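Local coordinates for protein sialidase B (PDB 4XJW) that cleaves alpha-(2->3)-, alpha-(2->6)- and alpha-(2->8)-linked terminal sialic acids from oligosaccharides, glycoproteins and glycolipids, acting as an intramolecular trans-sialidase, at residues Val513-Phe518 and Asp596-Lys601; Ser556-Ser561 and Ala569-Thr574; Gln562-Lys567 and Leu586-Val591. The protein carries 1 engineered substitution. All coordinates share one frame; numbering follows the deposited sequence. Where two conformers were deposited one is given.

Contact 1. Residues Val513-Phe518 and Asp596-Lys601; sequences VIRTFF and DSIDWK
R515 reaches across to the backbone oxygen of D596, the polar end of a contact that is otherwise apolar. The guanidinium grips D596 O from two nitrogens: NH1 lies 2.8 Å from that oxygen, and NH2 adds a weak bond at 3.2 Å to the same D596 O. Even the NH1 bond is bent (N-H...O 138°), with the oxygen somewhat out of the guanidinium plane. CG of R515, anti to the backbone N (chi1 -179°), starts the chain out toward D596.

I598 meets F517 tip to tip, its CD1 at the edge of the ring, 4.0 Å from F517 CZ. W600 also comes tip to tip, but obliquely to the ring, its CZ2 3.8 Å from F517 CE1; with planes 73° apart the pair is neither a stack nor edge-to-face. Within each strand the same residues also pack on one another: I598 CG2 sits over the centre of the W600 ring, and R515 CG over the F517 ring toward its rim.

Further out, T529 OG1 holds R515 NE, and the D596 carboxylate forms salt bridges with R531 and R510. The setting is consistent with neighbouring blades of the six-bladed sialidase propeller. Strand 513-518 runs between strands 504-510 and 526-530, strand 597-605 is the outermost of the next sheet, and V570 and L572 of strand 569-575 touch both F517 and W600.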
ATOM      1  N   VAL A 513     -14.997  25.587  10.110  1.00 14.71           N
ATOM      2  CA  VAL A 513     -15.054  25.520   8.650  1.00 14.39           C
ATOM      3  C   VAL A 513     -14.198  24.363   8.160  1.00 12.72           C
ATOM      4  O   VAL A 513     -12.978  24.383   8.313  1.00 15.67           O
ATOM      5  CB  VAL A 513     -14.549  26.817   8.020  1.00 14.11           C
ATOM      6  CG1 VAL A 513     -14.657  26.768   6.502  1.00 16.02           C
ATOM      7  CG2 VAL A 513     -15.339  28.007   8.575  1.00 18.50           C
ATOM      8  N   ILE A 514     -14.844  23.370   7.554  1.00 11.86           N
ATOM      9  CA  ILE A 514     -14.165  22.180   7.067  1.00 11.48           C
ATOM     10  C   ILE A 514     -14.237  22.129   5.550  1.00 11.90           C
ATOM     11  O   ILE A 514     -15.322  22.251   4.966  1.00 13.46           O
ATOM     12  CB  ILE A 514     -14.829  20.912   7.609  1.00 11.83           C
ATOM     13  CG1 ILE A 514     -14.893  20.924   9.134  1.00 14.27           C
ATOM     14  CG2 ILE A 514     -14.089  19.662   7.131  1.00 11.10           C
ATOM     15  CD1 ILE A 514     -15.812  19.851   9.702  1.00 13.83           C
ATOM     16  N   ARG A 515     -13.095  21.955   4.894  1.00  9.41           N
ATOM     17  CA  ARG A 515     -13.142  21.647   3.471  1.00 10.04           C
ATOM     18  C   ARG A 515     -12.751  20.197   3.242  1.00 11.46           C
ATOM     19  O   ARG A 515     -11.743  19.725   3.759  1.00 11.20           O
ATOM     20  CB  ARG A 515     -12.272  22.566   2.631  1.00 11.46           C
ATOM     21  CG  ARG A 515     -12.380  22.225   1.135  1.00 14.39           C
ATOM     22  CD  ARG A 515     -12.168  23.424   0.265  1.00 12.64           C
ATOM     23  NE  ARG A 515     -13.119  24.470   0.599  1.00 14.65           N
ATOM     24  CZ  ARG A 515     -12.920  25.753   0.338  1.00 17.93           C
ATOM     25  NH1 ARG A 515     -11.811  26.134  -0.273  1.00 18.96           N
ATOM     26  NH2 ARG A 515     -13.822  26.654   0.701  1.00 16.61           N
ATOM     27  N   THR A 516     -13.587  19.496   2.476  1.00 10.73           N
ATOM     28  CA  THR A 516     -13.362  18.094   2.139  1.00 11.23           C
ATOM     29  C   THR A 516     -12.936  17.991   0.687  1.00 12.11           C
ATOM     30  O   THR A 516     -13.626  18.508  -0.183  1.00 12.67           O
ATOM     31  CB  THR A 516     -14.641  17.293   2.344  1.00  9.66           C
ATOM     32  OG1 THR A 516     -15.072  17.416   3.708  1.00 11.64           O
ATOM     33  CG2 THR A 516     -14.414  15.826   2.021  1.00 11.72           C
ATOM     34  N   PHE A 517     -11.799  17.343   0.432  1.00  8.55           N
ATOM     35  CA  PHE A 517     -11.327  17.073  -0.925  1.00 11.94           C
ATOM     36  C   PHE A 517     -11.593  15.614  -1.237  1.00 12.02           C
ATOM     37  O   PHE A 517     -11.322  14.740  -0.412  1.00 12.81           O
ATOM     38  CB  PHE A 517      -9.830  17.376  -1.050  1.00 10.93           C
ATOM     39  CG  PHE A 517      -9.478  18.797  -0.710  1.00 10.92           C
ATOM     40  CD1 PHE A 517      -9.593  19.807  -1.659  1.00 13.41           C
ATOM     41  CD2 PHE A 517      -9.057  19.127   0.562  1.00 13.87           C
ATOM     42  CE1 PHE A 517      -9.272  21.110  -1.353  1.00 12.49           C
ATOM     43  CE2 PHE A 517      -8.739  20.440   0.885  1.00 17.11           C
ATOM     44  CZ  PHE A 517      -8.850  21.433  -0.069  1.00 12.70           C
ATOM     45  N   PHE A 518     -12.140  15.329  -2.416  1.00 12.11           N
ATOM     46  CA  PHE A 518     -12.457  13.940  -2.725  1.00 12.49           C
ATOM     47  C   PHE A 518     -12.290  13.514  -4.172  1.00 12.67           C
ATOM     48  O   PHE A 518     -12.354  14.318  -5.097  1.00 13.13           O
ATOM     49  CB  PHE A 518     -13.835  13.525  -2.180  1.00 10.79           C
ATOM     50  CG  PHE A 518     -15.007  14.261  -2.799  1.00 12.84           C
ATOM     51  CD1 PHE A 518     -15.299  15.564  -2.428  1.00 13.86           C
ATOM     52  CD2 PHE A 518     -15.823  13.624  -3.725  1.00 13.18           C
ATOM     53  CE1 PHE A 518     -16.388  16.234  -2.981  1.00 15.98           C
ATOM     54  CE2 PHE A 518     -16.912  14.276  -4.271  1.00 12.31           C
ATOM     55  CZ  PHE A 518     -17.193  15.586  -3.898  1.00 14.60           C
ATOM     56  N   ASP A 596     -12.514  32.146   1.535  1.00 31.44           N
ATOM     57  CA  ASP A 596     -12.021  30.796   1.798  1.00 32.27           C
ATOM     58  C   ASP A 596     -11.622  30.044   0.528  1.00 28.94           C
ATOM     59  O   ASP A 596     -11.499  28.820   0.542  1.00 27.99           O
ATOM     60  CB  ASP A 596     -13.046  29.981   2.599  1.00 23.93           C
ATOM     61  CG  ASP A 596     -13.259  30.519   3.998  1.00 25.86           C
ATOM     62  OD1 ASP A 596     -12.260  30.831   4.672  1.00 31.60           O
ATOM     63  OD2 ASP A 596     -14.430  30.625   4.418  1.00 31.15           O
ATOM     64  N   SER A 597     -11.424  30.765  -0.570  1.00 28.21           N
ATOM     65  CA  SER A 597     -10.927  30.123  -1.779  1.00 24.88           C
ATOM     66  C   SER A 597      -9.431  29.845  -1.625  1.00 20.68           C
ATOM     67  O   SER A 597      -8.760  30.438  -0.770  1.00 24.23           O
ATOM     68  CB  SER A 597     -11.200  30.968  -3.028  1.00 26.76           C
ATOM     69  OG  SER A 597     -10.405  32.137  -3.046  1.00 28.47           O
ATOM     70  N   ILE A 598      -8.917  28.933  -2.449  1.00 21.62           N
ATOM     71  CA  ILE A 598      -7.529  28.498  -2.357  1.00 21.67           C
ATOM     72  C   ILE A 598      -6.798  28.656  -3.685  1.00 22.86           C
ATOM     73  O   ILE A 598      -7.264  28.164  -4.724  1.00 22.10           O
ATOM     74  CB  ILE A 598      -7.441  27.013  -1.929  1.00 18.92           C
ATOM     75  CG1 ILE A 598      -8.128  26.792  -0.580  1.00 19.89           C
ATOM     76  CG2 ILE A 598      -5.990  26.549  -1.887  1.00 18.01           C
ATOM     77  CD1 ILE A 598      -8.104  25.344  -0.101  1.00 14.86           C
ATOM     78  N   ASP A 599      -5.665  29.354  -3.650  1.00 19.08           N
ATOM     79  CA  ASP A 599      -4.795  29.481  -4.815  0.53 19.27           C
ATOM     80  C   ASP A 599      -3.708  28.418  -4.768  1.00 19.42           C
ATOM     81  O   ASP A 599      -2.794  28.493  -3.942  1.00 19.10           O
ATOM     82  CB  ASP A 599      -4.162  30.876  -4.871  0.53 21.34           C
ATOM     83  CG  ASP A 599      -3.016  30.961  -5.864  0.53 22.05           C
ATOM     84  OD1 ASP A 599      -3.099  30.331  -6.945  0.53 25.99           O
ATOM     85  OD2 ASP A 599      -2.025  31.659  -5.562  0.53 25.10           O
ATOM     86  N   TRP A 600      -3.803  27.429  -5.654  1.00 17.91           N
ATOM     87  CA  TRP A 600      -2.802  26.361  -5.716  1.00 20.98           C
ATOM     88  C   TRP A 600      -1.522  26.862  -6.376  1.00 22.60           C
ATOM     89  O   TRP A 600      -1.384  26.875  -7.601  1.00 29.03           O
ATOM     90  CB  TRP A 600      -3.377  25.125  -6.406  1.00 18.36           C
ATOM     91  CG  TRP A 600      -4.653  24.698  -5.754  1.00 18.21           C
ATOM     92  CD1 TRP A 600      -5.921  24.927  -6.200  1.00 19.48           C
ATOM     93  CD2 TRP A 600      -4.787  24.010  -4.499  1.00 15.75           C
ATOM     94  NE1 TRP A 600      -6.837  24.409  -5.314  1.00 18.49           N
ATOM     95  CE2 TRP A 600      -6.166  23.839  -4.265  1.00 17.53           C
ATOM     96  CE3 TRP A 600      -3.873  23.517  -3.561  1.00 15.53           C
ATOM     97  CZ2 TRP A 600      -6.652  23.192  -3.129  1.00 17.71           C
ATOM     98  CZ3 TRP A 600      -4.359  22.884  -2.436  1.00 16.18           C
ATOM     99  CH2 TRP A 600      -5.731  22.728  -2.223  1.00 18.24           C
ATOM    100  N   LYS A 601      -0.588  27.283  -5.533  1.00 16.00           N
ATOM    101  CA  LYS A 601       0.550  28.087  -5.964  1.00 18.45           C
ATOM    102  C   LYS A 601       1.826  27.291  -6.264  1.00 17.42           C
ATOM    103  O   LYS A 601       2.588  27.643  -7.170  1.00 22.22           O
ATOM    104  CB  LYS A 601       0.827  29.141  -4.896  1.00 19.58           C
ATOM    105  CG  LYS A 601       1.922  30.131  -5.231  1.00 19.80           C
ATOM    106  CD  LYS A 601       1.981  31.204  -4.137  1.00 20.10           C
ATOM    107  CE  LYS A 601       2.997  32.290  -4.431  1.00 28.81           C
ATOM    108  NZ  LYS A 601       2.935  33.358  -3.383  1.00 27.96           N
TER

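Contact 2. Residues Ser556-Ser561 and Ala569-Thr574; sequences SAIKYS and AVILST
S556 and S573 face each other across the strands with differently turned hydroxyls. OG of S556 stands between its backbone N and carbonyl carbon (chi1 51°), whereas OG of S573 is anti to its own N (chi1 163°), and S556 OG comes within 3.3 Å of S573 CB. Both hydroxyls are buried and hydrogen-bonded to S616 OG, with Y613 OH a further partner of S573.

The two strands form an antiparallel beta hairpin that makes up half of a four-stranded sheet, a blade of the sialidase beta-propeller. S556 with S573 and I558 with I571 are hydrogen-bonded pairs, the latter closed by I558 N to I571 O and I571 N to I558 O, both at 2.9 Å. The intervening A557 with L572 and K559 with V570 are non-hydrogen-bonded pairs. Y560 N continues the ladder to A569 O at 3.0 Å.

Each face has its own chemistry. I558 and I571 lie side by side, pointing the same way, with I558 CG1 4.1 Å from I571 CB; they share their face with the serines and pack with I626 of strand 626-631. I558 also touches the bound inhibitor and is the hairpin's one residue in that pocket. On the other face A557 CB meets L572 CD2 at 3.6 Å, and F517 packs against A557. K559 carries its amine to E568, in a salt bridge, and to L509 O.

Where the ladder ends, a single water spans the strands: it donates to Y560 O at 2.6 Å and accepts from A569 N at 2.8 Å.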
ATOM      1  N   SER A 556      -4.809  12.774  -0.215  1.00  9.15           N
ATOM      2  CA  SER A 556      -4.675  13.106   1.200  1.00  9.49           C
ATOM      3  C   SER A 556      -4.445  14.605   1.319  1.00 11.10           C
ATOM      4  O   SER A 556      -4.013  15.247   0.354  1.00 10.60           O
ATOM      5  CB  SER A 556      -3.577  12.286   1.864  1.00  8.25           C
ATOM      6  OG  SER A 556      -2.345  12.335   1.162  1.00 10.01           O
ATOM      7  N   ALA A 557      -4.775  15.168   2.476  1.00  9.87           N
ATOM      8  CA  ALA A 557      -4.857  16.622   2.601  1.00 11.13           C
ATOM      9  C   ALA A 557      -4.627  17.045   4.026  1.00 12.63           C
ATOM     10  O   ALA A 557      -5.172  16.436   4.941  1.00 13.43           O
ATOM     11  CB  ALA A 557      -6.217  17.101   2.141  1.00 14.70           C
ATOM     12  N   ILE A 558      -3.838  18.098   4.210  1.00  9.30           N
ATOM     13  CA  ILE A 558      -3.656  18.664   5.552  1.00 10.85           C
ATOM     14  C   ILE A 558      -3.685  20.187   5.541  1.00 11.37           C
ATOM     15  O   ILE A 558      -3.433  20.825   4.518  1.00 11.03           O
ATOM     16  CB  ILE A 558      -2.334  18.212   6.209  1.00 12.25           C
ATOM     17  CG1 ILE A 558      -1.128  18.642   5.363  1.00 12.40           C
ATOM     18  CG2 ILE A 558      -2.320  16.708   6.434  1.00 13.49           C
ATOM     19  CD1 ILE A 558       0.228  18.522   6.083  1.00 15.56           C
ATOM     20  N   LYS A 559      -3.996  20.760   6.701  1.00 13.05           N
ATOM     21  CA  LYS A 559      -3.866  22.191   6.938  1.00 13.50           C
ATOM     22  C   LYS A 559      -2.540  22.376   7.667  1.00 13.89           C
ATOM     23  O   LYS A 559      -2.345  21.831   8.752  1.00 16.34           O
ATOM     24  CB  LYS A 559      -5.026  22.677   7.809  1.00 15.79           C
ATOM     25  CG  LYS A 559      -4.899  24.110   8.313  1.00 24.69           C
ATOM     26  CD  LYS A 559      -5.261  25.104   7.238  1.00 20.86           C
ATOM     27  CE  LYS A 559      -4.997  26.550   7.683  1.00 24.18           C
ATOM     28  NZ  LYS A 559      -5.736  26.941   8.919  1.00 30.52           N
ATOM     29  N   TYR A 560      -1.619  23.098   7.043  1.00 12.49           N
ATOM     30  CA  TYR A 560      -0.289  23.327   7.605  1.00 14.03           C
ATOM     31  C   TYR A 560      -0.390  24.332   8.754  1.00 15.38           C
ATOM     32  O   TYR A 560      -1.189  25.263   8.689  1.00 15.22           O
ATOM     33  CB  TYR A 560       0.648  23.831   6.503  1.00 13.09           C
ATOM     34  CG  TYR A 560       2.111  23.806   6.877  1.00 14.50           C
ATOM     35  CD1 TYR A 560       2.720  22.627   7.289  1.00 13.86           C
ATOM     36  CD2 TYR A 560       2.885  24.956   6.808  1.00 12.85           C
ATOM     37  CE1 TYR A 560       4.061  22.599   7.640  1.00 12.50           C
ATOM     38  CE2 TYR A 560       4.227  24.939   7.149  1.00 14.75           C
ATOM     39  CZ  TYR A 560       4.812  23.759   7.567  1.00 13.26           C
ATOM     40  OH  TYR A 560       6.152  23.728   7.911  1.00 16.43           O
ATOM     41  N   SER A 561       0.397  24.137   9.812  1.00 12.48           N
ATOM     42  CA  SER A 561       0.292  24.983  11.009  1.00 10.56           C
ATOM     43  C   SER A 561       0.921  26.374  10.861  1.00 15.12           C
ATOM     44  O   SER A 561       0.595  27.286  11.632  1.00 16.89           O
ATOM     45  CB  SER A 561       0.909  24.280  12.228  1.00 14.49           C
ATOM     46  OG  SER A 561       2.328  24.312  12.191  1.00 13.33           O
ATOM     47  N   ALA A 569      -2.152  27.856   4.739  1.00 16.85           N
ATOM     48  CA  ALA A 569      -1.820  26.923   3.669  1.00 14.39           C
ATOM     49  C   ALA A 569      -2.432  25.538   3.849  1.00 13.04           C
ATOM     50  O   ALA A 569      -2.501  25.015   4.966  1.00 14.87           O
ATOM     51  CB  ALA A 569      -0.318  26.826   3.524  1.00 17.59           C
ATOM     52  N   VAL A 570      -2.848  24.959   2.724  1.00 14.12           N
ATOM     53  CA  VAL A 570      -3.327  23.588   2.655  1.00 12.59           C
ATOM     54  C   VAL A 570      -2.368  22.817   1.756  1.00 12.54           C
ATOM     55  O   VAL A 570      -1.854  23.369   0.780  1.00 15.66           O
ATOM     56  CB  VAL A 570      -4.751  23.557   2.088  1.00 16.04           C
ATOM     57  CG1 VAL A 570      -5.181  22.155   1.682  1.00 14.88           C
ATOM     58  CG2 VAL A 570      -5.705  24.141   3.105  1.00 13.28           C
ATOM     59  N   ILE A 571      -2.084  21.561   2.095  1.00  9.50           N
ATOM     60  CA  ILE A 571      -1.231  20.741   1.243  1.00 12.87           C
ATOM     61  C   ILE A 571      -1.975  19.477   0.819  1.00 12.09           C
ATOM     62  O   ILE A 571      -2.540  18.768   1.655  1.00 11.84           O
ATOM     63  CB  ILE A 571       0.104  20.388   1.914  1.00 11.70           C
ATOM     64  CG1 ILE A 571       0.795  21.669   2.392  1.00 13.07           C
ATOM     65  CG2 ILE A 571       0.998  19.616   0.947  1.00 14.22           C
ATOM     66  CD1 ILE A 571       2.026  21.426   3.241  1.00 15.22           C
ATOM     67  N   LEU A 572      -2.007  19.228  -0.490  1.00 11.59           N
ATOM     68  CA  LEU A 572      -2.626  18.034  -1.045  1.00 12.13           C
ATOM     69  C   LEU A 572      -1.547  17.074  -1.553  1.00 10.14           C
ATOM     70  O   LEU A 572      -0.517  17.508  -2.066  1.00 12.66           O
ATOM     71  CB  LEU A 572      -3.536  18.417  -2.215  1.00 12.07           C
ATOM     72  CG  LEU A 572      -4.716  19.358  -2.020  1.00 12.47           C
ATOM     73  CD1 LEU A 572      -5.513  19.428  -3.330  1.00 15.11           C
ATOM     74  CD2 LEU A 572      -5.625  18.916  -0.885  1.00 15.78           C
ATOM     75  N   SER A 573      -1.799  15.775  -1.428  1.00 10.20           N
ATOM     76  CA  SER A 573      -0.931  14.742  -2.002  1.00  8.95           C
ATOM     77  C   SER A 573      -1.764  13.863  -2.932  1.00 10.50           C
ATOM     78  O   SER A 573      -2.811  13.360  -2.527  1.00 10.95           O
ATOM     79  CB  SER A 573      -0.331  13.890  -0.886  1.00  8.98           C
ATOM     80  OG  SER A 573       0.196  12.681  -1.378  1.00 11.10           O
ATOM     81  N   THR A 574      -1.283  13.666  -4.161  1.00  8.60           N
ATOM     82  CA  THR A 574      -2.041  12.950  -5.185  1.00  8.64           C
ATOM     83  C   THR A 574      -1.143  12.702  -6.375  1.00 10.46           C
ATOM     84  O   THR A 574      -0.212  13.470  -6.610  1.00 10.53           O
ATOM     85  CB  THR A 574      -3.259  13.800  -5.650  1.00 12.38           C
ATOM     86  OG1 THR A 574      -3.922  13.156  -6.751  1.00 14.11           O
ATOM     87  CG2 THR A 574      -2.818  15.189  -6.076  1.00 13.40           C
TER
HETATM   88  O   HOH W   1      -1.144  27.534   7.377  1.00 16.81           O

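Contact 3. Residues Gln562-Lys567 and Leu586-Val591; sequences QLIDGK and LVVGLV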
ATOM      1  N   GLN A 562       1.817  26.531   9.890  1.00 11.82           N
ATOM      2  CA  GLN A 562       2.587  27.762   9.730  1.00 15.30           C
ATOM      3  C   GLN A 562       2.149  28.486   8.470  1.00 19.31           C
ATOM      4  O   GLN A 562       1.676  27.856   7.517  1.00 16.07           O
ATOM      5  CB  GLN A 562       4.086  27.456   9.653  1.00 15.83           C
ATOM      6  CG  GLN A 562       4.615  26.605  10.815  1.00 12.33           C
ATOM      7  CD  GLN A 562       4.501  27.300  12.152  1.00 15.68           C
ATOM      8  OE1 GLN A 562       5.064  28.375  12.353  1.00 19.28           O
ATOM      9  NE2 GLN A 562       3.762  26.692  13.078  1.00 12.21           N
ATOM     10  N   LEU A 563       2.289  29.809   8.467  1.00 22.25           N
ATOM     11  CA  LEU A 563       1.998  30.599   7.270  1.00 16.56           C
ATOM     12  C   LEU A 563       3.048  30.319   6.217  1.00 16.16           C
ATOM     13  O   LEU A 563       4.210  30.072   6.533  1.00 18.57           O
ATOM     14  CB  LEU A 563       2.005  32.100   7.580  1.00 23.73           C
ATOM     15  CG  LEU A 563       1.041  32.634   8.635  1.00 23.90           C
ATOM     16  CD1 LEU A 563       1.135  34.160   8.717  1.00 28.96           C
ATOM     17  CD2 LEU A 563      -0.387  32.190   8.371  1.00 22.42           C
ATOM     18  N   ILE A 564       2.623  30.357   4.958  1.00 19.09           N
ATOM     19  CA  ILE A 564       3.526  30.286   3.822  1.00 20.31           C
ATOM     20  C   ILE A 564       3.195  31.505   2.962  1.00 19.04           C
ATOM     21  O   ILE A 564       2.030  31.745   2.649  1.00 21.02           O
ATOM     22  CB  ILE A 564       3.325  28.973   3.011  1.00 15.95           C
ATOM     23  CG1 ILE A 564       3.659  27.750   3.872  1.00 15.97           C
ATOM     24  CG2 ILE A 564       4.190  28.981   1.750  1.00 22.53           C
ATOM     25  CD1 ILE A 564       3.406  26.398   3.168  1.00 19.10           C
ATOM     26  N   ASP A 565       4.216  32.296   2.632  1.00 23.40           N
ATOM     27  CA  ASP A 565       4.022  33.561   1.923  1.00 24.25           C
ATOM     28  C   ASP A 565       3.018  34.460   2.650  1.00 22.81           C
ATOM     29  O   ASP A 565       2.238  35.174   2.024  1.00 25.53           O
ATOM     30  CB  ASP A 565       3.571  33.321   0.475  1.00 23.90           C
ATOM     31  CG  ASP A 565       4.635  32.647  -0.364  1.00 25.58           C
ATOM     32  OD1 ASP A 565       5.827  32.730   0.001  1.00 29.41           O
ATOM     33  OD2 ASP A 565       4.275  32.040  -1.400  1.00 29.39           O
ATOM     34  N   GLY A 566       3.035  34.398   3.978  1.00 24.63           N
ATOM     35  CA  GLY A 566       2.149  35.200   4.799  1.00 26.75           C
ATOM     36  C   GLY A 566       0.691  34.789   4.754  1.00 24.43           C
ATOM     37  O   GLY A 566      -0.184  35.541   5.189  1.00 30.38           O
ATOM     38  N   LYS A 567       0.418  33.597   4.223  1.00 21.66           N
ATOM     39  CA  LYS A 567      -0.956  33.118   4.096  1.00 22.90           C
ATOM     40  C   LYS A 567      -1.124  31.729   4.707  1.00 15.87           C
ATOM     41  O   LYS A 567      -0.151  30.992   4.877  1.00 19.67           O
ATOM     42  CB  LYS A 567      -1.386  33.100   2.623  1.00 22.50           C
ATOM     43  CG  LYS A 567      -1.160  34.428   1.903  1.00 26.86           C
ATOM     44  CD  LYS A 567      -2.023  34.561   0.659  1.00 29.11           C
ATOM     45  CE  LYS A 567      -3.437  34.982   1.017  1.00 34.25           C
ATOM     46  NZ  LYS A 567      -4.314  35.045  -0.181  1.00 38.06           N
ATOM     47  N   LEU A 586       3.078  16.922  -4.233  1.00 11.89           N
ATOM     48  CA  LEU A 586       2.463  17.681  -3.162  1.00  8.28           C
ATOM     49  C   LEU A 586       2.092  19.018  -3.769  1.00 10.80           C
ATOM     50  O   LEU A 586       2.909  19.639  -4.459  1.00 14.32           O
ATOM     51  CB  LEU A 586       3.419  17.914  -2.002  1.00 10.97           C
ATOM     52  CG  LEU A 586       3.982  16.696  -1.297  1.00 12.59           C
ATOM     53  CD1 LEU A 586       4.679  17.161  -0.032  1.00 17.91           C
ATOM     54  CD2 LEU A 586       2.898  15.696  -0.959  1.00 13.29           C
ATOM     55  N   VAL A 587       0.867  19.462  -3.523  1.00 12.79           N
ATOM     56  CA  VAL A 587       0.413  20.736  -4.071  1.00 12.57           C
ATOM     57  C   VAL A 587       0.091  21.657  -2.903  1.00 11.82           C
ATOM     58  O   VAL A 587      -0.746  21.328  -2.063  1.00 13.93           O
ATOM     59  CB  VAL A 587      -0.806  20.553  -4.997  1.00 12.24           C
ATOM     60  CG1 VAL A 587      -1.162  21.872  -5.666  1.00 18.25           C
ATOM     61  CG2 VAL A 587      -0.526  19.474  -6.068  1.00 15.32           C
ATOM     62  N   VAL A 588       0.774  22.803  -2.837  1.00 14.89           N
ATOM     63  CA  VAL A 588       0.564  23.755  -1.753  1.00 14.63           C
ATOM     64  C   VAL A 588      -0.403  24.853  -2.188  1.00 16.75           C
ATOM     65  O   VAL A 588      -0.164  25.526  -3.191  1.00 16.09           O
ATOM     66  CB  VAL A 588       1.888  24.401  -1.312  1.00 13.60           C
ATOM     67  CG1 VAL A 588       1.650  25.378  -0.171  1.00 16.59           C
ATOM     68  CG2 VAL A 588       2.911  23.342  -0.900  1.00 14.61           C
ATOM     69  N   GLY A 589      -1.498  25.011  -1.448  1.00 17.10           N
ATOM     70  CA  GLY A 589      -2.470  26.054  -1.741  1.00 14.71           C
ATOM     71  C   GLY A 589      -2.553  27.079  -0.626  1.00 19.01           C
ATOM     72  O   GLY A 589      -2.522  26.723   0.557  1.00 16.44           O
ATOM     73  N   LEU A 590      -2.659  28.353  -0.997  1.00 18.92           N
ATOM     74  CA  LEU A 590      -2.784  29.427  -0.011  1.00 16.49           C
ATOM     75  C   LEU A 590      -4.228  29.914   0.044  1.00 17.94           C
ATOM     76  O   LEU A 590      -4.869  30.098  -1.001  1.00 17.54           O
ATOM     77  CB  LEU A 590      -1.860  30.588  -0.367  1.00 18.15           C
ATOM     78  CG  LEU A 590      -0.404  30.227  -0.646  1.00 21.10           C
ATOM     79  CD1 LEU A 590       0.437  31.472  -0.852  1.00 26.97           C
ATOM     80  CD2 LEU A 590       0.164  29.375   0.476  1.00 18.36           C
ATOM     81  N   VAL A 591      -4.741  30.110   1.255  1.00 18.05           N
ATOM     82  CA  VAL A 591      -6.137  30.479   1.449  1.00 20.21           C
ATOM     83  C   VAL A 591      -6.349  31.985   1.325  1.00 23.23           C
ATOM     84  O   VAL A 591      -5.643  32.779   1.952  1.00 25.96           O
ATOM     85  CB  VAL A 591      -6.670  29.997   2.821  1.00 23.48           C
ATOM     86  CG1 VAL A 591      -8.124  30.399   3.005  1.00 30.03           C
ATOM     87  CG2 VAL A 591      -6.513  28.488   2.953  1.00 20.26           C
TER
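L590 is the side chain around which the 562-567 loop is folded, and three residues of that loop meet it from different directions. K567 crosses it at about a right angle, with K567 CB 3.9 Å from L590 CB. D565 crosses it in the same manner, but at the far end, its CB 3.9 Å from L590 CD1. The other methyl, CD2, comes within 3.7 Å of I564 O and also packs on I564 CB. Two residues earlier in the strand, V588 is crossed obliquely by I564, and I564 CD1 lies 3.9 Å from V588 CG1.

The lysine chain then runs on past L590. A bend at chi3 brings K567 CE to 3.3 Å from V591 O. D565 spends its charge outside the pair, OD2 forming a salt bridge with K601 NZ and a hydrogen bond with Y602 OH. I564 is further packed by I654 of the C-terminal helix 654-657.

The loop keeps its shape through two backbone bonds, I564 N to K567 O at 2.8 Å and K567 N to I564 O at 2.9 Å. With D565 and G566 both at positive phi, this is a type I' beta turn, the tight reversal familiar from two-residue beta-hairpin connections.

In the fold
The three contacts sit at different depths around one sheet. Contact 2 is almost wholly buried, a ladder of backbone bonds within that sheet, and reaches toward the active-site side and the inhibitor. Contact 1 is partly buried and joins the sheet to its neighbour through side chains; it borders contact 2 where F517 lies on A557. Contact 3, farther from the chain's centre, has a buried apolar side under an exposed turn. Strands 569-575, 584-592 and 597-605 are successive neighbours, so backbone bonds also connect the contacts: V570 O with G589 N ties contact 2 to contact 3, and a probable hydrogen bond from D599 N to L590 O ties contact 1 to contact 3.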